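Local coordinates for hypothetical protein SA0798 (Staphylococcus aureus subsp. aureus N315, PDB 1XG8) that is of unknown function but belongs to the thioredoxin clan and probably has a thioredoxin-like fold, with helices packed on a central sheet, at residues Asp33-Gln36 / Pro37-Arg41; Asp76-Phe79 / Tyr80-Thr84; Gly93-Gln96 / Thr97-Thr101; Arg102-Asp105 / Gln106-Asn110. All coordinates share one frame; numbering follows the deposited sequence.

Contact 1: Asp33-Gln36 / Pro37-Arg41; sequences DWLQ and PLLKR
L39 N donates to L35 O at 3.1 Å, the shortest hydrogen bond between the two segments, and at 174° it is almost straight. The neighbouring bonds of the same i to i+4 series are L38 N to W34 O at 3.2 Å and K40 N to Q36 O at 3.2 Å, the last with its donor tilted from the carbonyl plane. P37 has no N-H to give to the preceding turn, and the helix kinks there. The three i to i+4 bonds carry the helix past the proline. This is helix 28-42, the crossover of the beta-alpha-beta unit formed with strands 8-14 and 48-54, as in thioredoxin-like folds. W34 and L38 lie alongside each other, both with CG anti to the backbone N (chi1 161° and -180°). L38 CD2 therefore sits over one face of the indole, 3.9 Å from the centroid of the six-membered ring, a CH-pi contact; its nearest ring atom is W34 CZ2 at 3.6 Å. The leucine contacts are longer: L35 CG approaches L39 CD1 at 4.4 Å, and L35 CD1 comes within 4.3 Å of L38 CD2. L35 touches V10 and V12 of strand 8-14, while L39 reaches F48, Y50 and I104.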
loop_
_atom_site.group_PDB
_atom_site.type_symbol
_atom_site.label_atom_id
_atom_site.label_comp_id
_atom_site.label_asym_id
_atom_site.label_seq_id
_atom_site.Cartn_x
_atom_site.Cartn_y
_atom_site.Cartn_z
ATOM N N ASP A 33 6.477 7.490 -1.672
ATOM C CA ASP A 33 6.921 8.391 -2.726
ATOM C C ASP A 33 7.285 7.639 -3.992
ATOM O O ASP A 33 7.176 8.174 -5.090
ATOM C CB ASP A 33 8.131 9.187 -2.260
ATOM C CG ASP A 33 7.768 10.249 -1.259
ATOM O OD1 ASP A 33 8.694 10.803 -0.627
ATOM O OD2 ASP A 33 6.555 10.531 -1.115
ATOM N N TRP A 34 7.735 6.400 -3.826
ATOM C CA TRP A 34 8.137 5.547 -4.939
ATOM C C TRP A 34 6.932 5.003 -5.687
ATOM O O TRP A 34 6.889 4.989 -6.913
ATOM C CB TRP A 34 8.960 4.401 -4.378
ATOM C CG TRP A 34 9.084 3.214 -5.252
ATOM C CD1 TRP A 34 9.946 3.048 -6.296
ATOM C CD2 TRP A 34 8.403 1.965 -5.087
ATOM N NE1 TRP A 34 9.856 1.769 -6.780
ATOM C CE2 TRP A 34 8.918 1.081 -6.055
ATOM C CE3 TRP A 34 7.413 1.507 -4.206
ATOM C CZ2 TRP A 34 8.477 -0.243 -6.170
ATOM C CZ3 TRP A 34 6.972 0.189 -4.318
ATOM C CH2 TRP A 34 7.506 -0.670 -5.293
ATOM N N LEU A 35 5.951 4.561 -4.919
ATOM C CA LEU A 35 4.725 3.983 -5.447
ATOM C C LEU A 35 3.994 4.899 -6.437
ATOM O O LEU A 35 3.538 4.456 -7.496
ATOM C CB LEU A 35 3.816 3.637 -4.268
ATOM C CG LEU A 35 2.740 2.575 -4.405
ATOM C CD1 LEU A 35 3.336 1.260 -4.883
ATOM C CD2 LEU A 35 2.093 2.406 -3.050
ATOM N N GLN A 36 3.898 6.179 -6.098
ATOM C CA GLN A 36 3.205 7.135 -6.943
ATOM C C GLN A 36 3.724 7.222 -8.376
ATOM O O GLN A 36 2.949 7.076 -9.317
ATOM C CB GLN A 36 3.195 8.513 -6.263
ATOM C CG GLN A 36 2.107 8.625 -5.190
ATOM C CD GLN A 36 2.437 9.589 -4.060
ATOM O OE1 GLN A 36 3.440 9.430 -3.373
ATOM N NE2 GLN A 36 1.581 10.581 -3.852
ATOM N N PRO A 37 5.034 7.445 -8.572
ATOM C CA PRO A 37 5.554 7.533 -9.943
ATOM C C PRO A 37 5.470 6.192 -10.641
ATOM O O PRO A 37 5.134 6.113 -11.811
ATOM C CB PRO A 37 7.001 7.974 -9.744
ATOM C CG PRO A 37 6.962 8.706 -8.459
ATOM C CD PRO A 37 6.080 7.820 -7.611
ATOM N N LEU A 38 5.793 5.139 -9.906
ATOM C CA LEU A 38 5.753 3.783 -10.431
ATOM C C LEU A 38 4.445 3.499 -11.167
ATOM O O LEU A 38 4.444 3.134 -12.337
ATOM C CB LEU A 38 5.900 2.787 -9.281
ATOM C CG LEU A 38 5.882 1.301 -9.637
ATOM C CD1 LEU A 38 7.167 0.944 -10.367
ATOM C CD2 LEU A 38 5.731 0.467 -8.367
ATOM N N LEU A 39 3.329 3.669 -10.469
ATOM C CA LEU A 39 2.026 3.396 -11.051
ATOM C C LEU A 39 1.651 4.362 -12.165
ATOM O O LEU A 39 1.045 3.959 -13.163
ATOM C CB LEU A 39 0.961 3.414 -9.960
ATOM C CG LEU A 39 1.234 2.463 -8.802
ATOM C CD1 LEU A 39 0.034 2.467 -7.878
ATOM C CD2 LEU A 39 1.511 1.062 -9.323
ATOM N N LYS A 40 2.005 5.633 -11.997
ATOM C CA LYS A 40 1.709 6.641 -13.010
ATOM C C LYS A 40 2.391 6.279 -14.329
ATOM O O LYS A 40 1.920 6.633 -15.411
ATOM C CB LYS A 40 2.196 8.016 -12.549
ATOM C CG LYS A 40 2.145 9.082 -13.644
ATOM C CD LYS A 40 2.769 10.398 -13.197
ATOM C CE LYS A 40 4.224 10.214 -12.784
ATOM N NZ LYS A 40 5.023 9.559 -13.862
ATOM N N ARG A 41 3.500 5.555 -14.226
ATOM C CA ARG A 41 4.274 5.151 -15.390
ATOM C C ARG A 41 3.844 3.821 -16.008
ATOM O O ARG A 41 3.738 3.702 -17.226
ATOM C CB ARG A 41 5.751 5.101 -15.004
ATOM C CG ARG A 41 6.678 4.484 -16.032
ATOM C CD ARG A 41 8.116 4.788 -15.658
ATOM N NE ARG A 41 8.409 4.445 -14.267
ATOM C CZ ARG A 41 9.070 5.234 -13.420
ATOM N NH1 ARG A 41 9.509 6.423 -13.817
ATOM N NH2 ARG A 41 9.297 4.834 -12.173
#

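Contact 2: Asp76-Phe79 / Tyr80-Thr84; sequences DELF and YPLIT
The rings of F79 and Y80 do not stack on each other; each is angled obliquely to the backbone of its neighbour. In Y80, chi1 of 67° sets CG between its own backbone N and carbonyl carbon, with Y80 CG 4.1 Å from F79 C. F79 takes the other course, with CG beside its backbone N (chi1 -56°), and its ring leads away from the strand. Across the turn the apolar contact falls to two leucines: L78 CD1 meets L82 CD1 at 3.7 Å and L82 CD2 at 4.0 Å, so one methyl of L78 lies against both branches of L82. L82 CB also lies 3.7 Å from F79 O. The bend between them contains a cis peptide bond from Y80 to P81, directly before a strand. A cis-proline in this position is a hallmark of the thioredoxin fold, where it lies near the CXXC sequence; here F79 and Y80 both touch C19. Y80 OH is hydrogen-bonded to V17 O, and F79 N to D92 OD2. L82 packs on F69 and I73 of helix 64-74, whereas P81 rests on S28 and I31 of helix 28-42, which places the turn between two helices and the start of strand 82-85.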
loop_
_atom_site.group_PDB
_atom_site.type_symbol
_atom_site.label_atom_id
_atom_site.label_comp_id
_atom_site.label_asym_id
_atom_site.label_seq_id
_atom_site.Cartn_x
_atom_site.Cartn_y
_atom_site.Cartn_z
ATOM N N ASP A 76 1.935 -6.946 15.555
ATOM C CA ASP A 76 3.052 -7.606 14.870
ATOM C C ASP A 76 2.673 -8.631 13.811
ATOM O O ASP A 76 3.557 -9.324 13.278
ATOM C CB ASP A 76 3.962 -8.301 15.885
ATOM C CG ASP A 76 3.970 -9.831 15.716
ATOM O OD1 ASP A 76 2.859 -10.445 15.733
ATOM O OD2 ASP A 76 5.083 -10.420 15.559
ATOM N N GLU A 77 1.387 -8.764 13.503
ATOM C CA GLU A 77 1.001 -9.745 12.495
ATOM C C GLU A 77 1.547 -9.290 11.150
ATOM O O GLU A 77 2.245 -10.040 10.464
ATOM C CB GLU A 77 -0.516 -9.894 12.420
ATOM C CG GLU A 77 -0.942 -11.224 11.844
ATOM C CD GLU A 77 -2.301 -11.169 11.188
ATOM O OE1 GLU A 77 -3.263 -10.703 11.840
ATOM O OE2 GLU A 77 -2.405 -11.597 10.015
ATOM N N LEU A 78 1.229 -8.053 10.776
ATOM C CA LEU A 78 1.719 -7.495 9.527
ATOM C C LEU A 78 2.806 -6.480 9.853
ATOM O O LEU A 78 2.858 -5.957 10.965
ATOM C CB LEU A 78 0.594 -6.797 8.755
ATOM C CG LEU A 78 -0.603 -7.618 8.279
ATOM C CD1 LEU A 78 -1.439 -6.746 7.363
ATOM C CD2 LEU A 78 -0.142 -8.865 7.539
ATOM N N PHE A 79 3.672 -6.215 8.882
ATOM C CA PHE A 79 4.750 -5.248 9.041
ATOM C C PHE A 79 4.360 -3.996 8.280
ATOM O O PHE A 79 3.314 -3.942 7.631
ATOM C CB PHE A 79 6.061 -5.775 8.440
ATOM C CG PHE A 79 6.503 -7.107 8.985
ATOM C CD1 PHE A 79 7.480 -7.847 8.323
ATOM C CD2 PHE A 79 5.945 -7.632 10.147
ATOM C CE1 PHE A 79 7.895 -9.087 8.809
ATOM C CE2 PHE A 79 6.351 -8.872 10.640
ATOM C CZ PHE A 79 7.327 -9.598 9.970
ATOM N N TYR A 80 5.207 -2.979 8.361
ATOM C CA TYR A 80 4.965 -1.752 7.621
ATOM C C TYR A 80 6.323 -1.311 7.068
ATOM O O TYR A 80 7.369 -1.639 7.631
ATOM C CB TYR A 80 4.332 -0.683 8.521
ATOM C CG TYR A 80 5.246 -0.174 9.602
ATOM C CD1 TYR A 80 6.202 0.810 9.332
ATOM C CD2 TYR A 80 5.173 -0.688 10.893
ATOM C CE1 TYR A 80 7.058 1.266 10.317
ATOM C CE2 TYR A 80 6.030 -0.239 11.888
ATOM C CZ TYR A 80 6.968 0.738 11.590
ATOM O OH TYR A 80 7.809 1.176 12.578
ATOM N N PRO A 81 6.327 -0.569 5.951
ATOM C CA PRO A 81 5.139 -0.133 5.202
ATOM C C PRO A 81 4.162 -1.231 4.801
ATOM O O PRO A 81 4.562 -2.339 4.467
ATOM C CB PRO A 81 5.739 0.555 3.976
ATOM C CG PRO A 81 7.032 -0.194 3.771
ATOM C CD PRO A 81 7.555 -0.276 5.190
ATOM N N LEU A 82 2.874 -0.908 4.863
ATOM C CA LEU A 82 1.827 -1.830 4.444
ATOM C C LEU A 82 1.106 -1.114 3.308
ATOM O O LEU A 82 0.727 0.051 3.441
ATOM C CB LEU A 82 0.843 -2.123 5.581
ATOM C CG LEU A 82 -0.422 -2.914 5.200
ATOM C CD1 LEU A 82 -0.085 -4.354 4.866
ATOM C CD2 LEU A 82 -1.400 -2.877 6.363
ATOM N N ILE A 83 0.946 -1.803 2.184
ATOM C CA ILE A 83 0.267 -1.225 1.040
ATOM C C ILE A 83 -1.079 -1.896 0.833
ATOM O O ILE A 83 -1.178 -3.122 0.894
ATOM C CB ILE A 83 1.084 -1.414 -0.268
ATOM C CG1 ILE A 83 2.465 -0.772 -0.129
ATOM C CG2 ILE A 83 0.330 -0.797 -1.439
ATOM C CD1 ILE A 83 3.235 -0.640 -1.428
ATOM N N THR A 84 -2.119 -1.096 0.621
ATOM C CA THR A 84 -3.441 -1.647 0.336
ATOM C C THR A 84 -4.030 -0.844 -0.808
ATOM O O THR A 84 -3.755 0.347 -0.942
ATOM C CB THR A 84 -4.435 -1.575 1.535
ATOM O OG1 THR A 84 -4.682 -0.212 1.872
ATOM C CG2 THR A 84 -3.896 -2.325 2.743
#

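Contact 3: Gly93-Gln96 / Thr97-Thr101; sequences GYIQ and TKQIT
Residues 93-96 run as an irregular, largely extended loop into the start of helix 97-110, with Q96 in the N-cap position. The first turn opens with a weak bond, Q99 N to Q96 O at 3.1 Å, its N-H...O angle only 129°, and the regular i to i+4 pattern follows with T101 N to T97 O at 3.0 Å. The aliphatic part of Q99 lies against the residue at the N-cap position: its CG is set beside the backbone N (chi1 -59°), which brings Q99 CG to 3.9 Å from Q96 CB. Here the chain passes from the hairpin of strands 82-85 and 88-92 into the C-terminal helix, the closing beta-beta-alpha part expected of a thioredoxin-like fold. On the inner side, I95 and I100 are angled across each other, and the CG2 methyl of I95 meets the terminal CD1 of I100 at 4.0 Å. I100 CG1 also passes 3.8 Å from Q96 O, so this side chain lies against the residue at the N-cap position as well. Both isoleucines reach I83 of strand 82-85. I95 further touches P81, while T97, on another side of the helix, meets W34 and L38 of helix 28-42.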
loop_
_atom_site.group_PDB
_atom_site.type_symbol
_atom_site.label_atom_id
_atom_site.label_comp_id
_atom_site.label_asym_id
_atom_site.label_seq_id
_atom_site.Cartn_x
_atom_site.Cartn_y
_atom_site.Cartn_z
ATOM N N GLY A 93 5.915 -4.641 4.730
ATOM C CA GLY A 93 7.308 -4.808 5.115
ATOM C C GLY A 93 8.273 -4.782 3.950
ATOM O O GLY A 93 8.502 -3.732 3.354
ATOM N N TYR A 94 8.870 -5.928 3.648
ATOM C CA TYR A 94 9.773 -6.020 2.519
ATOM C C TYR A 94 8.817 -6.061 1.321
ATOM O O TYR A 94 7.933 -6.918 1.252
ATOM C CB TYR A 94 10.609 -7.303 2.621
ATOM C CG TYR A 94 11.704 -7.236 3.666
ATOM C CD1 TYR A 94 12.741 -6.319 3.544
ATOM C CD2 TYR A 94 11.696 -8.076 4.784
ATOM C CE1 TYR A 94 13.746 -6.227 4.503
ATOM C CE2 TYR A 94 12.703 -7.997 5.757
ATOM C CZ TYR A 94 13.725 -7.063 5.604
ATOM O OH TYR A 94 14.735 -6.945 6.544
ATOM N N ILE A 95 8.975 -5.134 0.383
ATOM C CA ILE A 95 8.064 -5.073 -0.748
ATOM C C ILE A 95 8.746 -5.122 -2.109
ATOM O O ILE A 95 9.672 -4.362 -2.374
ATOM C CB ILE A 95 7.203 -3.788 -0.657
ATOM C CG1 ILE A 95 6.358 -3.836 0.617
ATOM C CG2 ILE A 95 6.317 -3.638 -1.888
ATOM C CD1 ILE A 95 5.799 -2.508 1.014
ATOM N N GLN A 96 8.276 -6.029 -2.962
ATOM C CA GLN A 96 8.814 -6.169 -4.307
ATOM C C GLN A 96 7.889 -5.510 -5.310
ATOM O O GLN A 96 6.669 -5.525 -5.153
ATOM C CB GLN A 96 8.980 -7.636 -4.691
ATOM C CG GLN A 96 10.210 -8.311 -4.118
ATOM C CD GLN A 96 10.386 -9.718 -4.660
ATOM O OE1 GLN A 96 10.317 -9.937 -5.866
ATOM N NE2 GLN A 96 10.620 -10.675 -3.772
ATOM N N THR A 97 8.492 -4.943 -6.344
ATOM C CA THR A 97 7.779 -4.266 -7.410
ATOM C C THR A 97 6.776 -5.197 -8.088
ATOM O O THR A 97 5.679 -4.776 -8.440
ATOM C CB THR A 97 8.768 -3.772 -8.459
ATOM O OG1 THR A 97 9.906 -3.211 -7.799
ATOM C CG2 THR A 97 8.130 -2.715 -9.331
ATOM N N LYS A 98 7.166 -6.456 -8.276
ATOM C CA LYS A 98 6.305 -7.449 -8.908
ATOM C C LYS A 98 5.029 -7.687 -8.116
ATOM O O LYS A 98 3.983 -7.955 -8.702
ATOM C CB LYS A 98 7.048 -8.771 -9.080
ATOM C CG LYS A 98 8.120 -8.730 -10.155
ATOM C CD LYS A 98 7.528 -8.427 -11.532
ATOM C CE LYS A 98 8.621 -8.211 -12.575
ATOM N NZ LYS A 98 9.525 -9.385 -12.681
ATOM N N GLN A 99 5.113 -7.601 -6.790
ATOM C CA GLN A 99 3.936 -7.785 -5.941
ATOM C C GLN A 99 2.896 -6.719 -6.278
ATOM O O GLN A 99 1.697 -7.001 -6.351
ATOM C CB GLN A 99 4.288 -7.638 -4.466
ATOM C CG GLN A 99 5.315 -8.596 -3.957
ATOM C CD GLN A 99 5.389 -8.561 -2.451
ATOM O OE1 GLN A 99 4.436 -8.956 -1.770
ATOM N NE2 GLN A 99 6.508 -8.072 -1.915
ATOM N N ILE A 100 3.367 -5.490 -6.462
ATOM C CA ILE A 100 2.492 -4.391 -6.800
ATOM C C ILE A 100 1.933 -4.574 -8.210
ATOM O O ILE A 100 0.726 -4.462 -8.423
ATOM C CB ILE A 100 3.226 -3.033 -6.763
ATOM C CG1 ILE A 100 3.983 -2.868 -5.443
ATOM C CG2 ILE A 100 2.216 -1.907 -6.960
ATOM C CD1 ILE A 100 3.135 -3.035 -4.239
ATOM N N THR A 101 2.801 -4.861 -9.176
ATOM C CA THR A 101 2.340 -5.012 -10.552
ATOM C C THR A 101 1.476 -6.243 -10.792
ATOM O O THR A 101 0.440 -6.163 -11.460
ATOM C CB THR A 101 3.529 -5.010 -11.555
ATOM O OG1 THR A 101 4.450 -6.059 -11.230
ATOM C CG2 THR A 101 4.236 -3.663 -11.521
#

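Contact 4: Arg102-Asp105 / Gln106-Asn110; sequences RFID and QKLVN
The backbone is regular helix, with i to i+4 bonds from Q106 N to R102 O, L108 N to I104 O and V109 N to D105 O, the last at an N-H...O angle of 166°; I104 O also takes a second, weak bond from K107 N. One turn apart, F103 and K107 lie alongside each other and point the same way. F103 CG is anti to the backbone N (chi1 -178°), so the ring stands out from the helix, and the K107 chain runs back beside it. There K107 CE comes to 4.0 Å from F103 CE2 and K107 NZ to 3.9 Å from F103 CZ; the ammonium is oblique to the ring, and its salt bridge goes to E88 OE1. I104 and L108 form a second pair alongside each other, I104 CG2 to L108 CG at 4.1 Å. D105 OD1 lies 4.1 Å from L108 CD1 while hydrogen-bonded to Y43 OH. F103 and I104 both touch M85 of strand 82-85, so the helix packs on the sheet as well as on its own next turn. The chemistry therefore divides: carbon meets carbon between successive turns in the F103-K107 and I104-L108 pairs, while the charged ends of K107 and D105 are held by partners outside the helix, an arrangement that probably tethers this last helix to strand 88-92 and to Y43.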
loop_
_atom_site.group_PDB
_atom_site.type_symbol
_atom_site.label_atom_id
_atom_site.label_comp_id
_atom_site.label_asym_id
_atom_site.label_seq_id
_atom_site.Cartn_x
_atom_site.Cartn_y
_atom_site.Cartn_z
ATOM N N ARG A 102 1.883 -7.380 -10.247
ATOM C CA ARG A 102 1.098 -8.582 -10.446
ATOM C C ARG A 102 -0.283 -8.476 -9.816
ATOM O O ARG A 102 -1.231 -9.090 -10.291
ATOM C CB ARG A 102 1.850 -9.800 -9.909
ATOM C CG ARG A 102 3.053 -10.165 -10.763
ATOM C CD ARG A 102 3.795 -11.372 -10.234
ATOM N NE ARG A 102 4.953 -11.677 -11.071
ATOM C CZ ARG A 102 5.780 -12.702 -10.875
ATOM N NH1 ARG A 102 5.585 -13.537 -9.862
ATOM N NH2 ARG A 102 6.801 -12.898 -11.701
ATOM N N PHE A 103 -0.400 -7.700 -8.748
ATOM C CA PHE A 103 -1.689 -7.522 -8.085
ATOM C C PHE A 103 -2.630 -6.746 -9.016
ATOM O O PHE A 103 -3.794 -7.097 -9.169
ATOM C CB PHE A 103 -1.520 -6.754 -6.771
ATOM C CG PHE A 103 -2.803 -6.572 -6.001
ATOM C CD1 PHE A 103 -3.259 -7.565 -5.140
ATOM C CD2 PHE A 103 -3.568 -5.411 -6.152
ATOM C CE1 PHE A 103 -4.462 -7.407 -4.432
ATOM C CE2 PHE A 103 -4.774 -5.242 -5.450
ATOM C CZ PHE A 103 -5.221 -6.245 -4.586
ATOM N N ILE A 104 -2.119 -5.690 -9.636
ATOM C CA ILE A 104 -2.919 -4.887 -10.552
ATOM C C ILE A 104 -3.146 -5.632 -11.866
ATOM O O ILE A 104 -4.284 -5.731 -12.342
ATOM C CB ILE A 104 -2.237 -3.534 -10.842
ATOM C CG1 ILE A 104 -2.220 -2.690 -9.570
ATOM C CG2 ILE A 104 -2.975 -2.788 -11.955
ATOM C CD1 ILE A 104 -1.466 -1.399 -9.731
ATOM N N ASP A 105 -2.068 -6.160 -12.447
ATOM C CA ASP A 105 -2.162 -6.910 -13.703
ATOM C C ASP A 105 -3.207 -8.007 -13.617
ATOM O O ASP A 105 -3.994 -8.205 -14.544
ATOM C CB ASP A 105 -0.819 -7.538 -14.054
ATOM C CG ASP A 105 0.203 -6.513 -14.467
ATOM O OD1 ASP A 105 -0.169 -5.324 -14.624
ATOM O OD2 ASP A 105 1.380 -6.895 -14.645
ATOM N N GLN A 106 -3.203 -8.722 -12.500
ATOM C CA GLN A 106 -4.150 -9.796 -12.282
ATOM C C GLN A 106 -5.570 -9.265 -12.427
ATOM O O GLN A 106 -6.423 -9.936 -13.006
ATOM C CB GLN A 106 -3.947 -10.400 -10.891
ATOM C CG GLN A 106 -4.830 -11.593 -10.587
ATOM C CD GLN A 106 -6.295 -11.221 -10.481
ATOM O OE1 GLN A 106 -6.650 -10.212 -9.861
ATOM N NE2 GLN A 106 -7.159 -12.038 -11.074
ATOM N N LYS A 107 -5.822 -8.064 -11.904
ATOM C CA LYS A 107 -7.148 -7.449 -11.990
ATOM C C LYS A 107 -7.502 -7.083 -13.432
ATOM O O LYS A 107 -8.595 -7.389 -13.905
ATOM C CB LYS A 107 -7.209 -6.198 -11.109
ATOM C CG LYS A 107 -7.605 -6.474 -9.668
ATOM C CD LYS A 107 -7.282 -5.287 -8.782
ATOM C CE LYS A 107 -8.197 -5.216 -7.569
ATOM N NZ LYS A 107 -8.375 -6.522 -6.905
ATOM N N LEU A 108 -6.566 -6.436 -14.120
ATOM C CA LEU A 108 -6.758 -6.025 -15.507
ATOM C C LEU A 108 -7.130 -7.214 -16.384
ATOM O O LEU A 108 -8.048 -7.143 -17.206
ATOM C CB LEU A 108 -5.473 -5.397 -16.055
ATOM C CG LEU A 108 -4.967 -4.165 -15.320
ATOM C CD1 LEU A 108 -3.703 -3.659 -15.993
ATOM C CD2 LEU A 108 -6.052 -3.096 -15.318
ATOM N N VAL A 109 -6.395 -8.305 -16.197
ATOM C CA VAL A 109 -6.584 -9.534 -16.952
ATOM C C VAL A 109 -7.872 -10.277 -16.623
ATOM O O VAL A 109 -8.501 -10.841 -17.505
ATOM C CB VAL A 109 -5.367 -10.486 -16.733
ATOM C CG1 VAL A 109 -5.753 -11.933 -16.979
ATOM C CG2 VAL A 109 -4.231 -10.078 -17.654
ATOM N N ASN A 110 -8.281 -10.276 -15.364
ATOM C CA ASN A 110 -9.481 -11.014 -15.024
ATOM C C ASN A 110 -10.740 -10.198 -14.804
ATOM O O ASN A 110 -11.814 -10.603 -15.235
ATOM C CB ASN A 110 -9.205 -11.905 -13.820
ATOM C CG ASN A 110 -8.067 -12.864 -14.072
ATOM O OD1 ASN A 110 -6.946 -12.672 -13.591
ATOM N ND2 ASN A 110 -8.341 -13.901 -14.851
#

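In the fold
The four contacts follow one another along the chain. Contact 1 lies on helix 28-42, contact 2 leads into strand 82-85, and contacts 3 and 4 adjoin on helix 97-110, their centres about 14 Å apart. Helices 28-42 and 97-110 pack together against the same strand of the four-stranded mixed sheet, where I83 of contact 2 reaches both L35 and I100. Contact 1 touches contact 3 where L39 CD2 meets I100 CG2 at 3.9 Å, and contact 4 where L39 CD2 meets I104 CD1. P81 O to G93 N, a probable hydrogen bond of 2.7 Å, ties contact 2 to contact 3, whereas contacts 2 and 4 stay about 21 Å apart between centres. Together they are consistent with a thioredoxin-like fold.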